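Local coordinates for protein tyrocidine synthetase 3 (Brevibacillus brevis, PDB 2JGP) that probably holds the growing peptide on a carrier domain and forms a peptide bond in its condensation domain during nonribosomal assembly of the antibiotic tyrocidine, at residues A267-Q272 with D406-E411; Y96-S101 with F256-Q261; I224-S229 with T357-A362; A102-Y107 with G159-N164. All coordinates share one frame; numbering follows the deposited sequence.

Contact 1: A267-Q272 with D406-E411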
loop_
_atom_site.group_PDB
_atom_site.type_symbol
_atom_site.label_atom_id
_atom_site.label_comp_id
_atom_site.label_asym_id
_atom_site.label_seq_id
_atom_site.Cartn_x
_atom_site.Cartn_y
_atom_site.Cartn_z
ATOM N N ALA A 267 13.882 -17.588 -11.608
ATOM C CA ALA A 267 12.738 -18.472 -11.808
ATOM C C ALA A 267 11.579 -18.052 -10.894
ATOM O O ALA A 267 10.410 -18.101 -11.297
ATOM C CB ALA A 267 13.129 -19.916 -11.549
ATOM N N ALA A 268 11.911 -17.628 -9.673
ATOM C CA ALA A 268 10.910 -17.161 -8.713
ATOM C C ALA A 268 10.095 -15.990 -9.272
ATOM O O ALA A 268 8.885 -15.956 -9.123
ATOM C CB ALA A 268 11.573 -16.763 -7.402
ATOM N N PHE A 269 10.766 -15.038 -9.916
ATOM C CA PHE A 269 10.072 -13.899 -10.535
ATOM C C PHE A 269 9.107 -14.364 -11.627
ATOM O O PHE A 269 8.005 -13.848 -11.743
ATOM C CB PHE A 269 11.083 -12.898 -11.096
ATOM C CG PHE A 269 10.465 -11.720 -11.796
ATOM C CD1 PHE A 269 10.171 -10.556 -11.098
ATOM C CD2 PHE A 269 10.211 -11.759 -13.160
ATOM C CE1 PHE A 269 9.616 -9.464 -11.743
ATOM C CE2 PHE A 269 9.650 -10.664 -13.812
ATOM C CZ PHE A 269 9.354 -9.520 -13.102
ATOM N N HIS A 270 9.518 -15.346 -12.419
ATOM C CA HIS A 270 8.649 -15.884 -13.470
ATOM C C HIS A 270 7.363 -16.470 -12.884
ATOM O O HIS A 270 6.297 -16.365 -13.486
ATOM C CB HIS A 270 9.387 -16.947 -14.278
ATOM C CG HIS A 270 8.782 -17.213 -15.619
ATOM N ND1 HIS A 270 8.010 -18.325 -15.881
ATOM C CD2 HIS A 270 8.846 -16.517 -16.779
ATOM C CE1 HIS A 270 7.622 -18.301 -17.145
ATOM N NE2 HIS A 270 8.119 -17.216 -17.713
ATOM N N LYS A 271 7.469 -17.074 -11.703
ATOM C CA LYS A 271 6.310 -17.626 -11.016
ATOM C C LYS A 271 5.433 -16.528 -10.412
ATOM O O LYS A 271 4.206 -16.641 -10.433
ATOM C CB LYS A 271 6.744 -18.617 -9.931
ATOM C CG LYS A 271 7.363 -19.903 -10.458
ATOM C CD LYS A 271 6.326 -20.817 -11.089
ATOM C CE LYS A 271 6.936 -22.141 -11.515
ATOM N NZ LYS A 271 5.918 -23.042 -12.135
ATOM N N GLN A 272 6.052 -15.476 -9.871
ATOM C CA GLN A 272 5.297 -14.300 -9.396
ATOM C C GLN A 272 4.494 -13.722 -10.554
ATOM O O GLN A 272 3.309 -13.437 -10.413
ATOM C CB GLN A 272 6.211 -13.202 -8.835
ATOM C CG GLN A 272 7.010 -13.573 -7.593
ATOM C CD GLN A 272 6.159 -13.669 -6.354
ATOM O OE1 GLN A 272 5.650 -12.661 -5.859
ATOM N NE2 GLN A 272 6.001 -14.883 -5.834
ATOM N N ASP A 406 5.448 -9.819 -5.365
ATOM C CA ASP A 406 6.760 -9.370 -5.833
ATOM C C ASP A 406 6.849 -9.353 -7.360
ATOM O O ASP A 406 7.838 -9.795 -7.959
ATOM C CB ASP A 406 7.863 -10.216 -5.200
ATOM C CG ASP A 406 7.941 -10.016 -3.698
ATOM O OD1 ASP A 406 8.131 -8.865 -3.261
ATOM O OD2 ASP A 406 7.802 -10.998 -2.954
ATOM N N TYR A 407 5.788 -8.837 -7.971
ATOM C CA TYR A 407 5.736 -8.553 -9.396
ATOM C C TYR A 407 5.222 -7.119 -9.536
ATOM O O TYR A 407 4.082 -6.848 -9.187
ATOM C CB TYR A 407 4.800 -9.537 -10.087
ATOM C CG TYR A 407 4.724 -9.387 -11.588
ATOM C CD1 TYR A 407 5.856 -9.550 -12.382
ATOM C CD2 TYR A 407 3.515 -9.110 -12.218
ATOM C CE1 TYR A 407 5.788 -9.423 -13.759
ATOM C CE2 TYR A 407 3.439 -8.984 -13.594
ATOM C CZ TYR A 407 4.574 -9.138 -14.359
ATOM O OH TYR A 407 4.493 -9.017 -15.726
ATOM N N PRO A 408 6.076 -6.189 -10.006
ATOM C CA PRO A 408 5.675 -4.787 -10.161
ATOM C C PRO A 408 4.424 -4.597 -11.021
ATOM O O PRO A 408 4.318 -5.189 -12.096
ATOM C CB PRO A 408 6.888 -4.152 -10.853
ATOM C CG PRO A 408 8.034 -5.009 -10.477
ATOM C CD PRO A 408 7.483 -6.399 -10.388
ATOM N N PHE A 409 3.494 -3.776 -10.546
ATOM C CA PHE A 409 2.290 -3.444 -11.311
ATOM C C PHE A 409 2.658 -2.891 -12.692
ATOM O O PHE A 409 1.951 -3.130 -13.663
ATOM C CB PHE A 409 1.404 -2.449 -10.546
ATOM C CG PHE A 409 0.073 -2.208 -11.200
ATOM C CD1 PHE A 409 -0.932 -3.162 -11.125
ATOM C CD2 PHE A 409 -0.168 -1.044 -11.916
ATOM C CE1 PHE A 409 -2.156 -2.953 -11.741
ATOM C CE2 PHE A 409 -1.400 -0.827 -12.537
ATOM C CZ PHE A 409 -2.388 -1.779 -12.453
ATOM N N GLU A 410 3.788 -2.184 -12.768
ATOM C CA GLU A 410 4.305 -1.625 -14.027
ATOM C C GLU A 410 4.588 -2.701 -15.071
ATOM O O GLU A 410 4.342 -2.496 -16.261
ATOM C CB GLU A 410 5.599 -0.833 -13.786
ATOM C CG GLU A 410 5.440 0.430 -12.939
ATOM C CD GLU A 410 5.445 0.163 -11.448
ATOM O OE1 GLU A 410 6.004 -0.871 -11.025
ATOM O OE2 GLU A 410 4.888 0.991 -10.696
ATOM N N GLU A 411 5.132 -3.832 -14.624
ATOM C CA GLU A 411 5.412 -4.956 -15.512
ATOM C C GLU A 411 4.133 -5.621 -16.009
ATOM O O GLU A 411 4.036 -5.985 -17.183
ATOM C CB GLU A 411 6.300 -5.991 -14.811
ATOM C CG GLU A 411 7.718 -5.514 -14.559
ATOM C CD GLU A 411 8.435 -5.133 -15.835
ATOM O OE1 GLU A 411 8.285 -5.856 -16.846
ATOM O OE2 GLU A 411 9.149 -4.107 -15.831
#
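Phe269 and Tyr407 meet as an offset edge-to-face pair, the tyrosine edge directed at the phenylalanine face, with ring planes 60° apart and ring centroids 5.5 Å apart. Tyr407 CD1 and CE1 both lie 3.6 Å from Phe269 CZ, which stands in the plane of the tyrosine ring. Phe269 holds CG anti to its backbone N (chi1 178°), and its ring meets the loop 406-408, which ends at Pro408, the N-cap of helix 409-415. Pro408 crosses the phenylalanine at about a right angle, and Pro408 CD sits at the ring edge, 4.0 Å from Phe269 CE1. One helical turn further on, Gln272 supplies the polar part. Its chain bends at chi2, and Gln272 OE1 accepts from Asp406 N at 2.9 Å, with the donor in the amide carbonyl plane and an N-H...O angle of 144°. The Gln272 and Asp406 side chains lie alongside each other, pointing the same way. Gln272 NE2 donates to Gly403 O, so both ends of this amide hold the backbone between helices 387-403 and 409-415. Within the condensation domain the contact thus joins helix 267-279 to that connection, and a salt bridge from Asp406 OD2 to Arg14 on helix 10-23 ties it to the carrier part of the chain. Helix 253-263 adds Phe263, which touches both Gln272 and Asp406, and Ser101 of helix 101-113 touches Pro408.

Contact 2: Y96-S101 with F256-Q261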
loop_
_atom_site.group_PDB
_atom_site.type_symbol
_atom_site.label_atom_id
_atom_site.label_comp_id
_atom_site.label_asym_id
_atom_site.label_seq_id
_atom_site.Cartn_x
_atom_site.Cartn_y
_atom_site.Cartn_z
ATOM N N TYR A 96 26.766 4.005 -9.288
ATOM C CA TYR A 96 25.332 4.238 -9.382
ATOM C C TYR A 96 24.615 2.953 -9.027
ATOM O O TYR A 96 25.213 1.876 -9.045
ATOM C CB TYR A 96 24.929 4.624 -10.806
ATOM C CG TYR A 96 25.640 5.819 -11.378
ATOM C CD1 TYR A 96 26.779 5.660 -12.160
ATOM C CD2 TYR A 96 25.160 7.109 -11.171
ATOM C CE1 TYR A 96 27.433 6.750 -12.705
ATOM C CE2 TYR A 96 25.808 8.209 -11.712
ATOM C CZ TYR A 96 26.945 8.019 -12.478
ATOM O OH TYR A 96 27.598 9.090 -13.018
ATOM N N TYR A 97 23.327 3.066 -8.729
ATOM C CA TYR A 97 22.509 1.905 -8.397
ATOM C C TYR A 97 21.260 1.895 -9.266
ATOM O O TYR A 97 20.758 2.958 -9.639
ATOM C CB TYR A 97 22.148 1.925 -6.915
ATOM C CG TYR A 97 23.363 1.973 -6.022
ATOM C CD1 TYR A 97 23.914 3.188 -5.627
ATOM C CD2 TYR A 97 23.976 0.802 -5.591
ATOM C CE1 TYR A 97 25.041 3.236 -4.816
ATOM C CE2 TYR A 97 25.099 0.837 -4.776
ATOM C CZ TYR A 97 25.628 2.054 -4.397
ATOM O OH TYR A 97 26.740 2.081 -3.591
ATOM N N PRO A 98 20.747 0.693 -9.593
ATOM C CA PRO A 98 19.530 0.691 -10.391
ATOM C C PRO A 98 18.387 1.372 -9.647
ATOM O O PRO A 98 18.349 1.355 -8.412
ATOM C CB PRO A 98 19.233 -0.805 -10.591
ATOM C CG PRO A 98 19.952 -1.497 -9.474
ATOM C CD PRO A 98 21.177 -0.670 -9.229
ATOM N N VAL A 99 17.472 1.980 -10.391
ATOM C CA VAL A 99 16.208 2.409 -9.810
ATOM C C VAL A 99 15.283 1.209 -9.645
ATOM O O VAL A 99 15.433 0.203 -10.335
ATOM C CB VAL A 99 15.513 3.485 -10.664
ATOM C CG1 VAL A 99 16.361 4.740 -10.712
ATOM C CG2 VAL A 99 15.225 2.965 -12.069
ATOM N N SER A 100 14.350 1.308 -8.702
ATOM C CA SER A 100 13.261 0.349 -8.616
ATOM C C SER A 100 12.317 0.544 -9.805
ATOM O O SER A 100 12.362 1.574 -10.494
ATOM C CB SER A 100 12.502 0.527 -7.312
ATOM O OG SER A 100 11.883 1.797 -7.264
ATOM N N SER A 101 11.472 -0.453 -10.039
ATOM C CA SER A 101 10.472 -0.397 -11.101
ATOM C C SER A 101 9.587 0.846 -10.957
ATOM O O SER A 101 9.348 1.556 -11.931
ATOM C CB SER A 101 9.623 -1.676 -11.089
ATOM O OG SER A 101 8.664 -1.653 -12.131
ATOM N N PHE A 256 17.267 -2.673 -1.594
ATOM C CA PHE A 256 16.012 -3.168 -2.150
ATOM C C PHE A 256 16.016 -3.079 -3.674
ATOM O O PHE A 256 15.632 -4.033 -4.344
ATOM C CB PHE A 256 14.806 -2.396 -1.572
ATOM C CG PHE A 256 13.540 -2.554 -2.371
ATOM C CD1 PHE A 256 12.805 -3.736 -2.312
ATOM C CD2 PHE A 256 13.072 -1.523 -3.171
ATOM C CE1 PHE A 256 11.649 -3.885 -3.046
ATOM C CE2 PHE A 256 11.920 -1.663 -3.904
ATOM C CZ PHE A 256 11.200 -2.841 -3.848
ATOM N N ALA A 257 16.437 -1.934 -4.218
ATOM C CA ALA A 257 16.468 -1.730 -5.677
ATOM C C ALA A 257 17.404 -2.702 -6.409
ATOM O O ALA A 257 17.054 -3.251 -7.465
ATOM C CB ALA A 257 16.835 -0.277 -6.008
ATOM N N VAL A 258 18.587 -2.923 -5.848
ATOM C CA VAL A 258 19.521 -3.894 -6.412
ATOM C C VAL A 258 18.913 -5.293 -6.360
ATOM O O VAL A 258 18.985 -6.038 -7.337
ATOM C CB VAL A 258 20.885 -3.876 -5.696
ATOM C CG1 VAL A 258 21.758 -5.026 -6.187
ATOM C CG2 VAL A 258 21.590 -2.541 -5.940
ATOM N N TRP A 259 18.307 -5.647 -5.227
ATOM C CA TRP A 259 17.626 -6.937 -5.103
ATOM C C TRP A 259 16.535 -7.092 -6.160
ATOM O O TRP A 259 16.448 -8.124 -6.818
ATOM C CB TRP A 259 17.016 -7.153 -3.704
ATOM C CG TRP A 259 16.055 -8.302 -3.719
ATOM C CD1 TRP A 259 16.362 -9.626 -3.640
ATOM C CD2 TRP A 259 14.635 -8.231 -3.912
ATOM N NE1 TRP A 259 15.223 -10.385 -3.746
ATOM C CE2 TRP A 259 14.148 -9.556 -3.914
ATOM C CE3 TRP A 259 13.726 -7.175 -4.074
ATOM C CZ2 TRP A 259 12.793 -9.854 -4.070
ATOM C CZ3 TRP A 259 12.377 -7.472 -4.228
ATOM C CH2 TRP A 259 11.925 -8.798 -4.223
ATOM N N GLN A 260 15.704 -6.067 -6.330
ATOM C CA GLN A 260 14.598 -6.162 -7.278
ATOM C C GLN A 260 15.117 -6.438 -8.694
ATOM O O GLN A 260 14.545 -7.252 -9.427
ATOM C CB GLN A 260 13.738 -4.896 -7.237
ATOM C CG GLN A 260 12.394 -5.028 -7.931
ATOM C CD GLN A 260 11.702 -3.694 -8.052
ATOM O OE1 GLN A 260 12.246 -2.769 -8.651
ATOM N NE2 GLN A 260 10.501 -3.577 -7.473
ATOM N N GLN A 261 16.220 -5.790 -9.072
ATOM C CA GLN A 261 16.822 -6.031 -10.392
ATOM C C GLN A 261 17.348 -7.465 -10.532
ATOM O O GLN A 261 17.087 -8.129 -11.533
ATOM C CB GLN A 261 17.953 -5.045 -10.664
ATOM C CG GLN A 261 18.552 -5.181 -12.054
ATOM C CD GLN A 261 19.694 -4.227 -12.277
ATOM O OE1 GLN A 261 20.695 -4.262 -11.557
ATOM N NE2 GLN A 261 19.561 -3.373 -13.285
HETATM O O HOH W 1 15.836 -2.421 -9.762
#
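Ser100 and Ala257 bring their CA atoms within 4.8 Å of each other where the extended backbone of 96-101 passes helix 253-263, close enough for Ala257 CB to lie 3.3 Å from Pro98 O. A water donates to both Val99 O and Ala257 O, bridging the two backbones. Pro98 rests its ring against the helix: Pro98 CD meets Val258 CG2 at 3.8 Å, and Gln261 crosses the proline at about a right angle, with Gln261 OE1 3.5 Å from Pro98 CG. Val258 CG2 also reaches the edge of the Tyr97 ring. Past the proline, the chain leaves the short, weakly bonded edge strand, about 97-98, of a three-stranded antiparallel sheet and turns into helix 101-113, with Ser100 as N-cap. Ser100 OG caps the backbone N of Gln103, and Gln103 OE1 accepts from Ser100 N, the reciprocal pair of a capping box; Ser100 OG is also bonded to Tyr253 OH. The first N-H of that helix is taken from across the contact. In Gln260, CG is anti to the backbone N (chi1 -166°) and the chain runs on extended; Gln260 OE1 accepts from Ser101 N at 2.8 Å. The bond is fairly straight at 159°, although the donor is tilted 17° out of the amide carbonyl plane. The same Gln260 OE1 lies 3.3 Å from Ser100 CA. Ser101 OG looks to a different element and bonds to Glu410 OE1, while Phe256 CE2 packs obliquely on Ser100 CB.

Contact 3: I224-S229 with T357-A362. With SO4 (sulfate ion), chain B.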
loop_
_atom_site.group_PDB
_atom_site.type_symbol
_atom_site.label_atom_id
_atom_site.label_comp_id
_atom_site.label_asym_id
_atom_site.label_seq_id
_atom_site.Cartn_x
_atom_site.Cartn_y
_atom_site.Cartn_z
ATOM N N ILE A 224 11.341 9.219 -4.078
ATOM C CA ILE A 224 12.180 8.887 -2.912
ATOM C C ILE A 224 11.386 8.756 -1.604
ATOM O O ILE A 224 11.955 8.731 -0.510
ATOM C CB ILE A 224 13.377 9.880 -2.777
ATOM C CG1 ILE A 224 12.935 11.345 -2.734
ATOM C CG2 ILE A 224 14.330 9.697 -3.941
ATOM C CD1 ILE A 224 12.234 11.752 -1.475
ATOM N N SER A 225 10.068 8.640 -1.717
ATOM C CA SER A 225 9.213 8.572 -0.538
ATOM C C SER A 225 7.875 7.905 -0.847
ATOM O O SER A 225 7.613 7.514 -1.987
ATOM C CB SER A 225 9.002 9.979 0.023
ATOM O OG SER A 225 8.421 9.946 1.306
ATOM N N ASP A 226 7.067 7.730 0.195
ATOM C CA ASP A 226 5.668 7.329 0.069
ATOM C C ASP A 226 4.929 7.643 1.374
ATOM O O ASP A 226 5.518 8.211 2.307
ATOM C CB ASP A 226 5.508 5.852 -0.385
ATOM C CG ASP A 226 6.047 4.845 0.610
ATOM O OD1 ASP A 226 6.364 5.222 1.758
ATOM O OD2 ASP A 226 6.130 3.647 0.232
ATOM N N GLY A 227 3.646 7.293 1.430
ATOM C CA GLY A 227 2.800 7.606 2.573
ATOM C C GLY A 227 3.402 7.150 3.884
ATOM O O GLY A 227 3.503 7.927 4.835
ATOM N N VAL A 228 3.815 5.889 3.930
ATOM C CA VAL A 228 4.476 5.348 5.114
ATOM C C VAL A 228 5.772 6.109 5.427
ATOM O O VAL A 228 6.042 6.399 6.591
ATOM C CB VAL A 228 4.755 3.834 4.973
ATOM C CG1 VAL A 228 5.742 3.354 6.023
ATOM C CG2 VAL A 228 3.454 3.042 5.063
ATOM N N SER A 229 6.564 6.440 4.401
ATOM C CA SER A 229 7.828 7.154 4.631
ATOM C C SER A 229 7.591 8.536 5.251
ATOM O O SER A 229 8.333 8.950 6.142
ATOM C CB SER A 229 8.645 7.303 3.350
ATOM O OG SER A 229 8.875 6.058 2.716
ATOM N N THR A 357 1.537 -1.835 1.345
ATOM C CA THR A 357 2.694 -1.021 1.741
ATOM C C THR A 357 3.938 -1.368 0.923
ATOM O O THR A 357 4.798 -0.520 0.695
ATOM C CB THR A 357 3.042 -1.198 3.240
ATOM O OG1 THR A 357 3.531 -2.523 3.461
ATOM C CG2 THR A 357 1.823 -0.945 4.123
ATOM N N GLY A 358 4.022 -2.622 0.481
ATOM C CA GLY A 358 5.198 -3.119 -0.233
ATOM C C GLY A 358 6.358 -3.452 0.696
ATOM O O GLY A 358 7.461 -3.772 0.235
ATOM N N ARG A 359 6.106 -3.383 2.001
ATOM C CA ARG A 359 7.127 -3.564 3.029
ATOM C C ARG A 359 6.920 -4.923 3.689
ATOM O O ARG A 359 6.555 -5.017 4.867
ATOM C CB ARG A 359 7.033 -2.437 4.058
ATOM C CG ARG A 359 7.341 -1.062 3.480
ATOM C CD ARG A 359 6.738 0.046 4.304
ATOM N NE ARG A 359 6.943 1.353 3.675
ATOM C CZ ARG A 359 8.044 2.091 3.818
ATOM N NH1 ARG A 359 9.046 1.676 4.589
ATOM N NH2 ARG A 359 8.128 3.266 3.222
ATOM N N SER A 360 7.164 -5.978 2.915
ATOM C CA SER A 360 6.778 -7.332 3.301
ATOM C C SER A 360 7.833 -8.041 4.145
ATOM O O SER A 360 7.679 -9.216 4.475
ATOM C CB SER A 360 6.462 -8.149 2.051
ATOM O OG SER A 360 7.515 -8.068 1.115
ATOM N N HIS A 361 8.897 -7.326 4.503
ATOM C CA HIS A 361 9.903 -7.858 5.412
ATOM C C HIS A 361 10.195 -6.808 6.472
ATOM O O HIS A 361 10.160 -5.611 6.189
ATOM C CB HIS A 361 11.183 -8.232 4.653
ATOM C CG HIS A 361 12.166 -9.009 5.474
ATOM N ND1 HIS A 361 13.083 -8.404 6.305
ATOM C CD2 HIS A 361 12.361 -10.343 5.607
ATOM C CE1 HIS A 361 13.809 -9.330 6.906
ATOM N NE2 HIS A 361 13.388 -10.516 6.504
ATOM N N ALA A 362 10.475 -7.268 7.688
ATOM C CA ALA A 362 10.832 -6.391 8.803
ATOM C C ALA A 362 11.818 -5.297 8.387
ATOM O O ALA A 362 11.641 -4.135 8.736
ATOM C CB ALA A 362 11.420 -7.217 9.949
HETATM S S SO4 B . 1.191 6.962 -0.975
HETATM O O1 SO4 B . 2.618 6.912 -1.240
HETATM O O2 SO4 B . 0.445 6.551 -2.160
HETATM O O3 SO4 B . 0.883 6.054 0.125
HETATM O O4 SO4 B . 0.820 8.328 -0.614
HETATM O O HOH W 2 4.932 1.931 1.758
#
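Asp226 and Arg359 reach toward each other tip to tip, forming a salt bridge in which Arg359 NH2 donates to Asp226 OD1 at 3.0 Å. The donor meets the syn side of the oxygen, 17° out of the carboxylate plane, while OD1 lies near the plane of the guanidinium; the two groups are turned 56° apart. Asp226 is also the N-cap of helix 227-241: its CG lies between the backbone N and the carbonyl carbon (chi1 64°), and the same OD1 accepts from Ser229 N at 2.9 Å. Ser229 OG is bonded to Gly369 O and lies 2.9 Å from Arg359 NH2. The other oxygen, Asp226 OD2, takes Phe371 N and Val372 N from the loop leading into strand 373-379, together with a water 2.6 Å away. That water also donates to Thr357 O and accepts from Arg359 NE. Arg359 NH1 is bonded to Ile367 O. Val228 CG1 lies over one face of the guanidinium, offset toward the rim, 3.3 Å from Arg359 NE. Thr357 OG1 accepts from Arg359 N in an ST turn. At the helix start, Gly227 N donates to O1 of a sulfate, probably from the crystallisation liquor, at 2.9 Å. Asp226 and Gly227 close the HHxxxDG sequence that is the active-site signature of condensation domains. With both carboxylate oxygens engaged by several donors and the guanidinium gripped at all three nitrogens, the chemistry is consistent with Asp226 and Arg359 ordering that motif against the 357-362 loop.

Contact 4: A102-Y107 with G159-N164; sequences AQKRMY and GEPVQN
Two residues of helix 101-113, Lys104 and Tyr107, hold CG anti to the backbone N (Tyr107 chi1 -174°) where they meet Glu160 and Pro161; the lysine chain runs on fully extended, while the Glu160 chain bends at chi2. Lys104 NZ reaches Glu160 OE1 at 2.8 Å in a salt bridge that uses the syn lone pair of the oxygen. Pro161 lies over one face of the Tyr107 ring in a CH-pi contact; Pro161 CB is 4.0 Å from the ring centroid, and Pro161 CG comes within 3.6 Å of Tyr107 CD2 toward the rim. The axes of 102-107 and 160-164 approach to 8.9 Å, with 115° between their directions, as the helix packs on the middle strand of a three-stranded antiparallel sheet. Phe154 and Val156 of the neighbouring strand 152-157 extend the surface against which Tyr107 packs. Nearer the start of the helix and farther along the strand, Gln103 and Gln163 meet with their amide planes nearly perpendicular, at 86°. Gln103 NE2 donates to Gln163 OE1 at 3.4 Å, a weak bond, and the firmer partners of both amides lie outside the pair. Gln103 OE1 accepts from Ser100 N and Gln103 NE2 donates to Ser223 O, whereas Gln163 NE2 is bonded to Pro98 O. Gln103 and Gln163 both touch Tyr253 of helix 253-263.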
loop_
_atom_site.group_PDB
_atom_site.type_symbol
_atom_site.label_atom_id
_atom_site.label_comp_id
_atom_site.label_asym_id
_atom_site.label_seq_id
_atom_site.Cartn_x
_atom_site.Cartn_y
_atom_site.Cartn_z
ATOM N N ALA A 102 9.135 1.122 -9.734
ATOM C CA ALA A 102 8.285 2.290 -9.460
ATOM C C ALA A 102 9.009 3.615 -9.725
ATOM O O ALA A 102 8.447 4.524 -10.327
ATOM C CB ALA A 102 7.767 2.244 -8.030
ATOM N N GLN A 103 10.255 3.716 -9.278
ATOM C CA GLN A 103 11.089 4.888 -9.581
ATOM C C GLN A 103 11.287 5.093 -11.084
ATOM O O GLN A 103 11.301 6.234 -11.571
ATOM C CB GLN A 103 12.461 4.741 -8.939
ATOM C CG GLN A 103 12.520 5.008 -7.453
ATOM C CD GLN A 103 13.930 4.871 -6.915
ATOM O OE1 GLN A 103 14.669 3.965 -7.305
ATOM N NE2 GLN A 103 14.316 5.778 -6.028
ATOM N N LYS A 104 11.475 3.997 -11.816
ATOM C CA LYS A 104 11.709 4.088 -13.256
ATOM C C LYS A 104 10.526 4.750 -13.959
ATOM O O LYS A 104 10.711 5.622 -14.808
ATOM C CB LYS A 104 11.977 2.710 -13.861
ATOM C CG LYS A 104 12.323 2.745 -15.353
ATOM C CD LYS A 104 12.822 1.407 -15.835
ATOM C CE LYS A 104 13.243 1.458 -17.285
ATOM N NZ LYS A 104 13.858 0.179 -17.713
ATOM N N ARG A 105 9.315 4.333 -13.595
ATOM C CA ARG A 105 8.094 4.888 -14.183
ATOM C C ARG A 105 7.942 6.375 -13.863
ATOM O O ARG A 105 7.628 7.177 -14.746
ATOM C CB ARG A 105 6.867 4.111 -13.697
ATOM C CG ARG A 105 5.539 4.727 -14.130
ATOM C CD ARG A 105 4.409 3.718 -14.187
ATOM N NE ARG A 105 3.331 4.206 -15.052
ATOM C CZ ARG A 105 2.367 5.048 -14.678
ATOM N NH1 ARG A 105 2.308 5.514 -13.432
ATOM N NH2 ARG A 105 1.447 5.426 -15.559
ATOM N N MET A 106 8.168 6.740 -12.603
ATOM C CA MET A 106 8.085 8.136 -12.181
ATOM C C MET A 106 9.115 8.997 -12.899
ATOM O O MET A 106 8.793 10.094 -13.350
ATOM C CB MET A 106 8.264 8.268 -10.663
ATOM C CG MET A 106 7.108 7.728 -9.857
ATOM S SD MET A 106 7.406 7.948 -8.092
ATOM C CE MET A 106 5.989 7.105 -7.405
ATOM N N TYR A 107 10.344 8.499 -13.016
ATOM C CA TYR A 107 11.399 9.238 -13.720
ATOM C C TYR A 107 11.008 9.536 -15.165
ATOM O O TYR A 107 11.087 10.683 -15.615
ATOM C CB TYR A 107 12.729 8.473 -13.703
ATOM C CG TYR A 107 13.856 9.283 -14.295
ATOM C CD1 TYR A 107 14.590 10.174 -13.512
ATOM C CD2 TYR A 107 14.156 9.201 -15.653
ATOM C CE1 TYR A 107 15.612 10.937 -14.061
ATOM C CE2 TYR A 107 15.176 9.954 -16.209
ATOM C CZ TYR A 107 15.898 10.826 -15.409
ATOM O OH TYR A 107 16.908 11.574 -15.980
ATOM N N GLY A 159 21.446 4.338 -20.737
ATOM C CA GLY A 159 20.048 4.349 -21.178
ATOM C C GLY A 159 18.976 4.092 -20.137
ATOM O O GLY A 159 17.790 4.006 -20.478
ATOM N N GLU A 160 19.379 3.984 -18.867
ATOM C CA GLU A 160 18.470 3.709 -17.775
ATOM C C GLU A 160 18.555 4.833 -16.765
ATOM O O GLU A 160 19.647 5.343 -16.510
ATOM C CB GLU A 160 18.865 2.415 -17.066
ATOM C CG GLU A 160 18.793 1.177 -17.919
ATOM C CD GLU A 160 17.374 0.809 -18.309
ATOM O OE1 GLU A 160 16.426 1.176 -17.577
ATOM O OE2 GLU A 160 17.215 0.143 -19.348
ATOM N N PRO A 161 17.411 5.211 -16.166
ATOM C CA PRO A 161 17.484 6.051 -14.980
ATOM C C PRO A 161 18.225 5.270 -13.903
ATOM O O PRO A 161 18.020 4.058 -13.782
ATOM C CB PRO A 161 16.015 6.242 -14.578
ATOM C CG PRO A 161 15.211 5.806 -15.762
ATOM C CD PRO A 161 16.025 4.848 -16.516
ATOM N N VAL A 162 19.091 5.942 -13.153
ATOM C CA VAL A 162 19.794 5.309 -12.041
ATOM C C VAL A 162 19.823 6.231 -10.835
ATOM O O VAL A 162 19.720 7.460 -10.970
ATOM C CB VAL A 162 21.247 4.927 -12.410
ATOM C CG1 VAL A 162 21.267 3.832 -13.471
ATOM C CG2 VAL A 162 22.031 6.161 -12.885
ATOM N N GLN A 163 19.977 5.621 -9.664
ATOM C CA GLN A 163 20.092 6.354 -8.416
ATOM C C GLN A 163 21.533 6.762 -8.190
ATOM O O GLN A 163 22.445 5.937 -8.281
ATOM C CB GLN A 163 19.639 5.491 -7.245
ATOM C CG GLN A 163 18.225 5.001 -7.355
ATOM C CD GLN A 163 17.777 4.294 -6.103
ATOM O OE1 GLN A 163 17.448 4.936 -5.104
ATOM N NE2 GLN A 163 17.782 2.958 -6.138
ATOM N N ASN A 164 21.725 8.044 -7.903
ATOM C CA ASN A 164 23.025 8.602 -7.583
ATOM C C ASN A 164 22.975 9.025 -6.120
ATOM O O ASN A 164 22.280 9.972 -5.764
ATOM C CB ASN A 164 23.321 9.781 -8.516
ATOM C CG ASN A 164 24.754 10.275 -8.421
ATOM O OD1 ASN A 164 25.534 9.821 -7.588
ATOM N ND2 ASN A 164 25.105 11.228 -9.285
#

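Overall arrangement
Contacts 2 and 4 share most: strands 97-98 and 160-165 are sheet neighbours, joined by Tyr97 O with Gln163 N, and helix 101-113 follows directly on the strand of contact 2. Contact 1 joins them through Glu410 and Pro408, which touch Ser101. Contact 3 stands apart, touching none of the others; its centre lies about 8 Å from that of the chain, against 17 to 20 Å for the rest. There, a buried ion pair dominates. Contact 1, also buried, relies on aromatic rings. Contact 2, partly buried, centres on Pro98, Val258 and Gln260, with Gln261 at its exposed edge. Contact 4 is buried overall, its Lys104-Glu160 pair at a partly exposed edge.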